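Local coordinates for glycosyl hydrolase (Rhizobium leguminosarum bv. trifolii, PDB 5NDX), which probably hydrolyses O-glycosidic bonds as a family 39 glycoside hydrolase, the bacterial orthologue of human alpha-L-iduronidase, at residues D351-K363 with E541-M553. The protein carries 2 engineered substitutions. Sequence-based numbering, arbitrary orientation.
Sequences DVDRTPPFDIIKK and ERYLGLGGREERM. Unlike the reference sequence in segment 351-363: Thr-355 (reference Ala).
Arg-542 reaches Asp-353 because its CG stands anti to the backbone N (chi1 175°) and its chain then runs extended to NE, while Asp-359 turns CG beside its own backbone N (chi1 -79°) and faces Arg-549 and Glu-551. The contact sets the beta-hairpin of strands 541-545 and 549-553 against strand 358-362 and the loop before it, the strand directions of 358-362 and 541-545 being nearly perpendicular. At the loop end, Arg-542 NH1 gives a bond of 3.0 Å to Asp-353 OD2 from above the carboxylate plane, with a weak second bond from NH2 to OD1. On the hairpin the same guanidinium grips Glu-550 side-on through NE and NH2, and Arg-552 holds that carboxylate too. A leucine in place of Arg-542 would probably leave Asp-353 without its charged mate and cost Glu-550 a two-nitrogen grip. Between the ends, Phe-358 N bonds to Leu-544 O at 3.0 Å, on a carbonyl lone pair. Val-352 CG1 and Phe-358 CZ both lie against Tyr-543 CD1, at 4.0 and 3.9 Å, while Pro-357 CB packs on Leu-544 CB; helix 36-45 also touches the Tyr-543 side chain. Gly-545 suits its place, as a side chain would strike Asp-359 OD2 and Glu-551 OE2. Arg-487 pairs with Asp-359 OD1, which lies 2.5 Å from Glu-551 OE2, close enough that one acid probably carries a proton. Asp-359 OD2 accepts from opposite faces of its carboxylate plane, Arg-549 NH2 on the syn side and Leu-546 N on the anti side, each at 2.9 Å.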
ATOM      1  N   ASP A 351      -4.545 -25.287  -7.785  1.00 90.29           N
ATOM      2  CA  ASP A 351      -3.420 -26.045  -8.292  1.00 89.87           C
ATOM      3  C   ASP A 351      -2.595 -25.206  -9.303  1.00 91.23           C
ATOM      4  O   ASP A 351      -3.048 -24.870 -10.398  1.00 92.74           O
ATOM      5  CB  ASP A 351      -3.904 -27.368  -8.892  1.00 91.99           C
ATOM      6  CG  ASP A 351      -2.758 -28.335  -9.246  1.00 94.71           C
ATOM      7  OD1 ASP A 351      -1.602 -28.137  -8.822  1.00 95.45           O
ATOM      8  OD2 ASP A 351      -3.018 -29.324  -9.961  1.00 98.31           O
ATOM      9  N   VAL A 352      -1.379 -24.857  -8.891  1.00 87.25           N
ATOM     10  CA  VAL A 352      -0.426 -24.116  -9.725  1.00 81.60           C
ATOM     11  C   VAL A 352       0.142 -24.955 -10.896  1.00 79.52           C
ATOM     12  O   VAL A 352       0.652 -24.380 -11.837  1.00 76.93           O
ATOM     13  CB  VAL A 352       0.737 -23.496  -8.888  1.00 76.24           C
ATOM     14  CG1 VAL A 352       0.189 -22.489  -7.865  1.00 74.72           C
ATOM     15  CG2 VAL A 352       1.606 -24.575  -8.217  1.00 75.98           C
ATOM     16  N   ASP A 353       0.045 -26.287 -10.849  1.00 76.99           N
ATOM     17  CA  ASP A 353       0.396 -27.130 -12.019  1.00 77.05           C
ATOM     18  C   ASP A 353      -0.574 -27.007 -13.220  1.00 74.89           C
ATOM     19  O   ASP A 353      -0.236 -27.461 -14.306  1.00 64.74           O
ATOM     20  CB  ASP A 353       0.487 -28.603 -11.639  1.00 77.46           C
ATOM     21  CG  ASP A 353       1.671 -28.925 -10.752  1.00 76.49           C
ATOM     22  OD1 ASP A 353       2.812 -28.950 -11.250  1.00 75.48           O
ATOM     23  OD2 ASP A 353       1.441 -29.254  -9.570  1.00 75.01           O
ATOM     24  N   ARG A 354      -1.764 -26.418 -13.020  1.00 80.89           N
ATOM     25  CA  ARG A 354      -2.745 -26.186 -14.119  1.00 84.28           C
ATOM     26  C   ARG A 354      -2.463 -24.864 -14.823  1.00 80.20           C
ATOM     27  O   ARG A 354      -2.332 -24.822 -16.051  1.00 87.59           O
ATOM     28  CB  ARG A 354      -4.228 -26.173 -13.647  1.00 88.73           C
ATOM     29  CG  ARG A 354      -4.662 -27.173 -12.569  1.00 97.02           C
ATOM     30  CD  ARG A 354      -4.264 -28.637 -12.804  1.00103.93           C
ATOM     31  NE  ARG A 354      -4.829 -29.209 -14.038  1.00111.61           N
ATOM     32  CZ  ARG A 354      -4.148 -29.605 -15.125  1.00113.78           C
ATOM     33  NH1 ARG A 354      -2.814 -29.536 -15.195  1.00113.18           N
ATOM     34  NH2 ARG A 354      -4.820 -30.094 -16.170  1.00114.10           N
ATOM     35  N   THR A 355      -2.379 -23.792 -14.036  1.00 71.46           N
ATOM     36  CA  THR A 355      -2.297 -22.437 -14.561  1.00 65.57           C
ATOM     37  C   THR A 355      -0.906 -22.094 -15.068  1.00 56.38           C
ATOM     38  O   THR A 355       0.100 -22.713 -14.703  1.00 51.57           O
ATOM     39  CB  THR A 355      -2.715 -21.356 -13.528  1.00 70.27           C
ATOM     40  OG1 THR A 355      -2.438 -21.831 -12.203  1.00 71.29           O
ATOM     41  CG2 THR A 355      -4.193 -20.992 -13.656  1.00 73.34           C
ATOM     42  N   PRO A 356      -0.843 -21.108 -15.945  1.00 54.91           N
ATOM     43  CA  PRO A 356       0.472 -20.745 -16.469  1.00 53.40           C
ATOM     44  C   PRO A 356       1.469 -20.331 -15.358  1.00 49.81           C
ATOM     45  O   PRO A 356       1.100 -19.628 -14.450  1.00 47.71           O
ATOM     46  CB  PRO A 356       0.158 -19.592 -17.412  1.00 54.24           C
ATOM     47  CG  PRO A 356      -1.252 -19.866 -17.847  1.00 55.24           C
ATOM     48  CD  PRO A 356      -1.932 -20.393 -16.629  1.00 55.03           C
ATOM     49  N   PRO A 357       2.706 -20.807 -15.429  1.00 47.30           N
ATOM     50  CA  PRO A 357       3.704 -20.406 -14.457  1.00 46.06           C
ATOM     51  C   PRO A 357       4.101 -18.887 -14.614  1.00 44.08           C
ATOM     52  O   PRO A 357       3.725 -18.250 -15.605  1.00 40.88           O
ATOM     53  CB  PRO A 357       4.868 -21.333 -14.770  1.00 46.59           C
ATOM     54  CG  PRO A 357       4.742 -21.622 -16.212  1.00 49.87           C
ATOM     55  CD  PRO A 357       3.279 -21.604 -16.536  1.00 48.59           C
ATOM     56  N   PHE A 358       4.768 -18.312 -13.605  1.00 40.34           N
ATOM     57  CA  PHE A 358       4.993 -16.866 -13.586  1.00 39.60           C
ATOM     58  C   PHE A 358       6.019 -16.516 -12.565  1.00 37.70           C
ATOM     59  O   PHE A 358       6.252 -17.277 -11.626  1.00 36.97           O
ATOM     60  CB  PHE A 358       3.696 -16.056 -13.292  1.00 39.52           C
ATOM     61  CG  PHE A 358       3.196 -16.219 -11.880  1.00 40.24           C
ATOM     62  CD1 PHE A 358       2.464 -17.356 -11.509  1.00 42.41           C
ATOM     63  CD2 PHE A 358       3.493 -15.278 -10.901  1.00 37.94           C
ATOM     64  CE1 PHE A 358       2.058 -17.537 -10.191  1.00 41.00           C
ATOM     65  CE2 PHE A 358       3.089 -15.458  -9.605  1.00 38.23           C
ATOM     66  CZ  PHE A 358       2.362 -16.579  -9.246  1.00 39.92           C
ATOM     67  N   ASP A 359       6.608 -15.345 -12.763  1.00 35.74           N
ATOM     68  CA  ASP A 359       7.435 -14.685 -11.795  1.00 36.50           C
ATOM     69  C   ASP A 359       6.954 -13.245 -11.685  1.00 36.42           C
ATOM     70  O   ASP A 359       6.611 -12.598 -12.704  1.00 35.64           O
ATOM     71  CB  ASP A 359       8.894 -14.752 -12.211  1.00 37.98           C
ATOM     72  CG  ASP A 359       9.527 -16.109 -11.912  1.00 40.34           C
ATOM     73  OD1 ASP A 359       9.868 -16.345 -10.745  1.00 41.69           O
ATOM     74  OD2 ASP A 359       9.678 -16.934 -12.842  1.00 41.14           O
ATOM     75  N   ILE A 360       6.987 -12.739 -10.461  1.00 33.91           N
ATOM     76  CA  ILE A 360       6.715 -11.337 -10.199  1.00 34.04           C
ATOM     77  C   ILE A 360       7.890 -10.694  -9.483  1.00 34.34           C
ATOM     78  O   ILE A 360       8.500 -11.280  -8.586  1.00 31.24           O
ATOM     79  CB  ILE A 360       5.428 -11.092  -9.387  1.00 34.60           C
ATOM     80  CG1 ILE A 360       5.366 -11.927  -8.117  1.00 35.16           C
ATOM     81  CG2 ILE A 360       4.250 -11.342 -10.295  1.00 35.35           C
ATOM     82  CD1 ILE A 360       4.110 -11.690  -7.307  1.00 37.35           C
ATOM     83  N   ILE A 361       8.200  -9.471  -9.933  1.00 32.94           N
ATOM     84  CA  ILE A 361       9.241  -8.682  -9.390  1.00 32.16           C
ATOM     85  C   ILE A 361       8.651  -7.385  -8.794  1.00 31.57           C
ATOM     86  O   ILE A 361       7.868  -6.702  -9.439  1.00 31.99           O
ATOM     87  CB  ILE A 361      10.264  -8.365 -10.479  1.00 31.75           C
ATOM     88  CG1 ILE A 361      10.918  -9.627 -11.038  1.00 33.42           C
ATOM     89  CG2 ILE A 361      11.336  -7.442  -9.961  1.00 31.41           C
ATOM     90  CD1 ILE A 361      11.757 -10.439 -10.052  1.00 35.17           C
ATOM     91  N   LYS A 362       9.017  -7.069  -7.570  1.00 31.34           N
ATOM     92  CA  LYS A 362       8.613  -5.811  -6.891  1.00 32.02           C
ATOM     93  C   LYS A 362       9.052  -4.555  -7.552  1.00 29.70           C
ATOM     94  O   LYS A 362      10.193  -4.405  -7.937  1.00 29.20           O
ATOM     95  CB  LYS A 362       9.174  -5.748  -5.464  1.00 34.61           C
ATOM     96  CG  LYS A 362       8.437  -6.629  -4.548  1.00 38.84           C
ATOM     97  CD  LYS A 362       9.035  -6.983  -3.160  1.00 40.41           C
ATOM     98  CE  LYS A 362       9.822  -5.964  -2.446  1.00 39.17           C
ATOM     99  NZ  LYS A 362      10.082  -6.408  -0.999  1.00 38.89           N
ATOM    100  N   LYS A 363       8.137  -3.615  -7.594  1.00 30.44           N
ATOM    101  CA  LYS A 363       8.356  -2.316  -8.209  1.00 31.00           C
ATOM    102  C   LYS A 363       8.294  -1.205  -7.146  1.00 31.45           C
ATOM    103  O   LYS A 363       7.893  -1.470  -5.997  1.00 29.43           O
ATOM    104  CB  LYS A 363       7.272  -2.094  -9.272  1.00 31.21           C
ATOM    105  CG  LYS A 363       7.487  -2.909 -10.533  1.00 30.73           C
ATOM    106  CD  LYS A 363       6.268  -2.869 -11.455  1.00 30.56           C
ATOM    107  CE  LYS A 363       5.999  -1.480 -12.025  1.00 29.70           C
ATOM    108  NZ  LYS A 363       4.707  -1.523 -12.721  1.00 29.43           N
ATOM    109  N   GLU A 541       4.815 -22.016   0.503  1.00 47.33           N
ATOM    110  CA  GLU A 541       3.977 -22.546  -0.561  1.00 47.88           C
ATOM    111  C   GLU A 541       4.703 -22.673  -1.850  1.00 46.98           C
ATOM    112  O   GLU A 541       5.524 -21.806  -2.208  1.00 43.02           O
ATOM    113  CB  GLU A 541       2.831 -21.637  -0.832  1.00 52.74           C
ATOM    114  CG  GLU A 541       1.869 -21.603   0.299  1.00 61.98           C
ATOM    115  CD  GLU A 541       0.852 -20.562   0.050  1.00 69.69           C
ATOM    116  OE1 GLU A 541       0.462 -20.423  -1.123  1.00 78.93           O
ATOM    117  OE2 GLU A 541       0.473 -19.871   1.017  1.00 80.57           O
ATOM    118  N   ARG A 542       4.263 -23.675  -2.610  1.00 45.69           N
ATOM    119  CA  ARG A 542       4.825 -24.029  -3.896  1.00 45.29           C
ATOM    120  C   ARG A 542       4.263 -23.195  -5.045  1.00 43.21           C
ATOM    121  O   ARG A 542       3.074 -23.015  -5.176  1.00 43.29           O
ATOM    122  CB  ARG A 542       4.565 -25.511  -4.160  1.00 49.36           C
ATOM    123  CG  ARG A 542       4.988 -25.998  -5.535  1.00 54.03           C
ATOM    124  CD  ARG A 542       5.256 -27.510  -5.491  1.00 56.71           C
ATOM    125  NE  ARG A 542       5.679 -28.002  -6.793  1.00 55.81           N
ATOM    126  CZ  ARG A 542       4.855 -28.263  -7.810  1.00 57.15           C
ATOM    127  NH1 ARG A 542       3.544 -28.081  -7.720  1.00 56.20           N
ATOM    128  NH2 ARG A 542       5.370 -28.694  -8.956  1.00 59.28           N
ATOM    129  N   TYR A 543       5.149 -22.693  -5.898  1.00 40.92           N
ATOM    130  CA  TYR A 543       4.750 -22.068  -7.150  1.00 42.27           C
ATOM    131  C   TYR A 543       5.647 -22.575  -8.236  1.00 40.39           C
ATOM    132  O   TYR A 543       6.718 -23.114  -7.953  1.00 40.93           O
ATOM    133  CB  TYR A 543       4.892 -20.522  -7.060  1.00 40.26           C
ATOM    134  CG  TYR A 543       3.851 -19.925  -6.184  1.00 38.25           C
ATOM    135  CD1 TYR A 543       2.628 -19.526  -6.695  1.00 38.18           C
ATOM    136  CD2 TYR A 543       4.058 -19.805  -4.839  1.00 38.76           C
ATOM    137  CE1 TYR A 543       1.644 -18.995  -5.873  1.00 38.71           C
ATOM    138  CE2 TYR A 543       3.070 -19.274  -3.995  1.00 38.66           C
ATOM    139  CZ  TYR A 543       1.889 -18.847  -4.525  1.00 38.50           C
ATOM    140  OH  TYR A 543       0.961 -18.326  -3.692  1.00 39.29           O
ATOM    141  N   LEU A 544       5.221 -22.363  -9.476  1.00 41.26           N
ATOM    142  CA  LEU A 544       6.092 -22.595 -10.609  1.00 42.30           C
ATOM    143  C   LEU A 544       6.406 -21.260 -11.291  1.00 41.89           C
ATOM    144  O   LEU A 544       5.485 -20.508 -11.676  1.00 41.31           O
ATOM    145  CB  LEU A 544       5.448 -23.566 -11.609  1.00 46.17           C
ATOM    146  CG  LEU A 544       5.188 -24.976 -11.050  1.00 48.53           C
ATOM    147  CD1 LEU A 544       4.424 -25.831 -12.071  1.00 51.51           C
ATOM    148  CD2 LEU A 544       6.505 -25.640 -10.689  1.00 49.54           C
ATOM    149  N   GLY A 545       7.699 -20.997 -11.443  1.00 40.95           N
ATOM    150  CA  GLY A 545       8.205 -19.849 -12.182  1.00 41.57           C
ATOM    151  C   GLY A 545       8.271 -20.108 -13.676  1.00 42.84           C
ATOM    152  O   GLY A 545       7.979 -21.211 -14.134  1.00 42.55           O
ATOM    153  N   LEU A 546       8.642 -19.087 -14.426  1.00 43.97           N
ATOM    154  CA  LEU A 546       8.810 -19.196 -15.895  1.00 48.42           C
ATOM    155  C   LEU A 546       9.621 -20.410 -16.262  1.00 49.95           C
ATOM    156  O   LEU A 546      10.634 -20.666 -15.635  1.00 49.13           O
ATOM    157  CB  LEU A 546       9.568 -18.001 -16.450  1.00 48.11           C
ATOM    158  CG  LEU A 546       8.803 -16.731 -16.778  1.00 49.48           C
ATOM    159  CD1 LEU A 546       9.616 -15.941 -17.813  1.00 46.72           C
ATOM    160  CD2 LEU A 546       7.420 -16.983 -17.339  1.00 49.52           C
ATOM    161  N   GLY A 547       9.173 -21.137 -17.282  1.00 55.40           N
ATOM    162  CA  GLY A 547       9.811 -22.404 -17.694  1.00 55.84           C
ATOM    163  C   GLY A 547       9.535 -23.581 -16.778  1.00 57.88           C
ATOM    164  O   GLY A 547      10.219 -24.592 -16.863  1.00 62.29           O
ATOM    165  N   GLY A 548       8.522 -23.478 -15.915  1.00 57.71           N
ATOM    166  CA  GLY A 548       8.216 -24.535 -14.945  1.00 55.64           C
ATOM    167  C   GLY A 548       9.264 -24.764 -13.853  1.00 55.66           C
ATOM    168  O   GLY A 548       9.339 -25.858 -13.295  1.00 58.08           O
ATOM    169  N   ARG A 549      10.057 -23.750 -13.516  1.00 52.58           N
ATOM    170  CA  ARG A 549      11.004 -23.838 -12.389  1.00 52.28           C
ATOM    171  C   ARG A 549      10.293 -23.933 -11.023  1.00 49.10           C
ATOM    172  O   ARG A 549       9.319 -23.229 -10.775  1.00 46.73           O
ATOM    173  CB  ARG A 549      11.880 -22.587 -12.418  1.00 57.54           C
ATOM    174  CG  ARG A 549      12.875 -22.434 -11.271  1.00 60.28           C
ATOM    175  CD  ARG A 549      13.615 -21.087 -11.326  1.00 65.12           C
ATOM    176  NE  ARG A 549      12.788 -20.000 -11.897  1.00 68.11           N
ATOM    177  CZ  ARG A 549      12.880 -19.491 -13.136  1.00 62.46           C
ATOM    178  NH1 ARG A 549      13.824 -19.901 -14.005  1.00 62.53           N
ATOM    179  NH2 ARG A 549      12.007 -18.546 -13.497  1.00 57.22           N
ATOM    180  N   GLU A 550      10.806 -24.769 -10.121  1.00 47.33           N
ATOM    181  CA  GLU A 550      10.206 -24.939  -8.810  1.00 46.97           C
ATOM    182  C   GLU A 550      10.516 -23.716  -7.986  1.00 43.31           C
ATOM    183  O   GLU A 550      11.652 -23.257  -7.968  1.00 41.26           O
ATOM    184  CB  GLU A 550      10.749 -26.183  -8.079  1.00 51.56           C
ATOM    185  CG  GLU A 550      10.204 -27.525  -8.601  1.00 53.51           C
ATOM    186  CD  GLU A 550       8.738 -27.725  -8.275  1.00 57.25           C
ATOM    187  OE1 GLU A 550       8.264 -27.266  -7.209  1.00 55.26           O
ATOM    188  OE2 GLU A 550       8.026 -28.358  -9.091  1.00 60.00           O
ATOM    189  N   GLU A 551       9.507 -23.175  -7.324  1.00 40.21           N
ATOM    190  CA  GLU A 551       9.746 -22.016  -6.433  1.00 41.29           C
ATOM    191  C   GLU A 551       8.964 -22.203  -5.148  1.00 39.74           C
ATOM    192  O   GLU A 551       7.948 -22.922  -5.129  1.00 40.71           O
ATOM    193  CB  GLU A 551       9.317 -20.695  -7.101  1.00 39.29           C
ATOM    194  CG  GLU A 551      10.118 -20.350  -8.343  1.00 42.12           C
ATOM    195  CD  GLU A 551       9.694 -19.061  -9.048  1.00 41.65           C
ATOM    196  OE1 GLU A 551       8.613 -18.533  -8.743  1.00 44.05           O
ATOM    197  OE2 GLU A 551      10.458 -18.627  -9.926  1.00 40.60           O
ATOM    198  N   ARG A 552       9.413 -21.525  -4.101  1.00 38.94           N
ATOM    199  CA  ARG A 552       8.691 -21.493  -2.806  1.00 38.16           C
ATOM    200  C   ARG A 552       8.530 -20.070  -2.302  1.00 35.52           C
ATOM    201  O   ARG A 552       9.512 -19.373  -2.151  1.00 35.45           O
ATOM    202  CB  ARG A 552       9.479 -22.291  -1.781  1.00 39.31           C
ATOM    203  CG  ARG A 552       9.722 -23.758  -2.167  1.00 42.22           C
ATOM    204  CD  ARG A 552       8.429 -24.577  -2.184  1.00 44.00           C
ATOM    205  NE  ARG A 552       8.670 -25.981  -2.575  1.00 46.33           N
ATOM    206  CZ  ARG A 552       8.740 -26.453  -3.826  1.00 47.98           C
ATOM    207  NH1 ARG A 552       8.572 -25.683  -4.898  1.00 48.45           N
ATOM    208  NH2 ARG A 552       8.980 -27.725  -4.017  1.00 49.24           N
ATOM    209  N   MET A 553       7.309 -19.639  -2.057  1.00 35.50           N
ATOM    210  CA  MET A 553       7.034 -18.381  -1.429  1.00 36.59           C
ATOM    211  C   MET A 553       6.940 -18.590   0.076  1.00 37.77           C
ATOM    212  O   MET A 553       6.159 -19.437   0.516  1.00 38.68           O
ATOM    213  CB  MET A 553       5.722 -17.818  -1.937  1.00 37.20           C
ATOM    214  CG  MET A 553       5.405 -16.435  -1.425  1.00 38.20           C
ATOM    215  SD  MET A 553       6.636 -15.292  -2.128  1.00 39.03           S
ATOM    216  CE  MET A 553       6.450 -13.926  -1.010  1.00 40.52           C
TER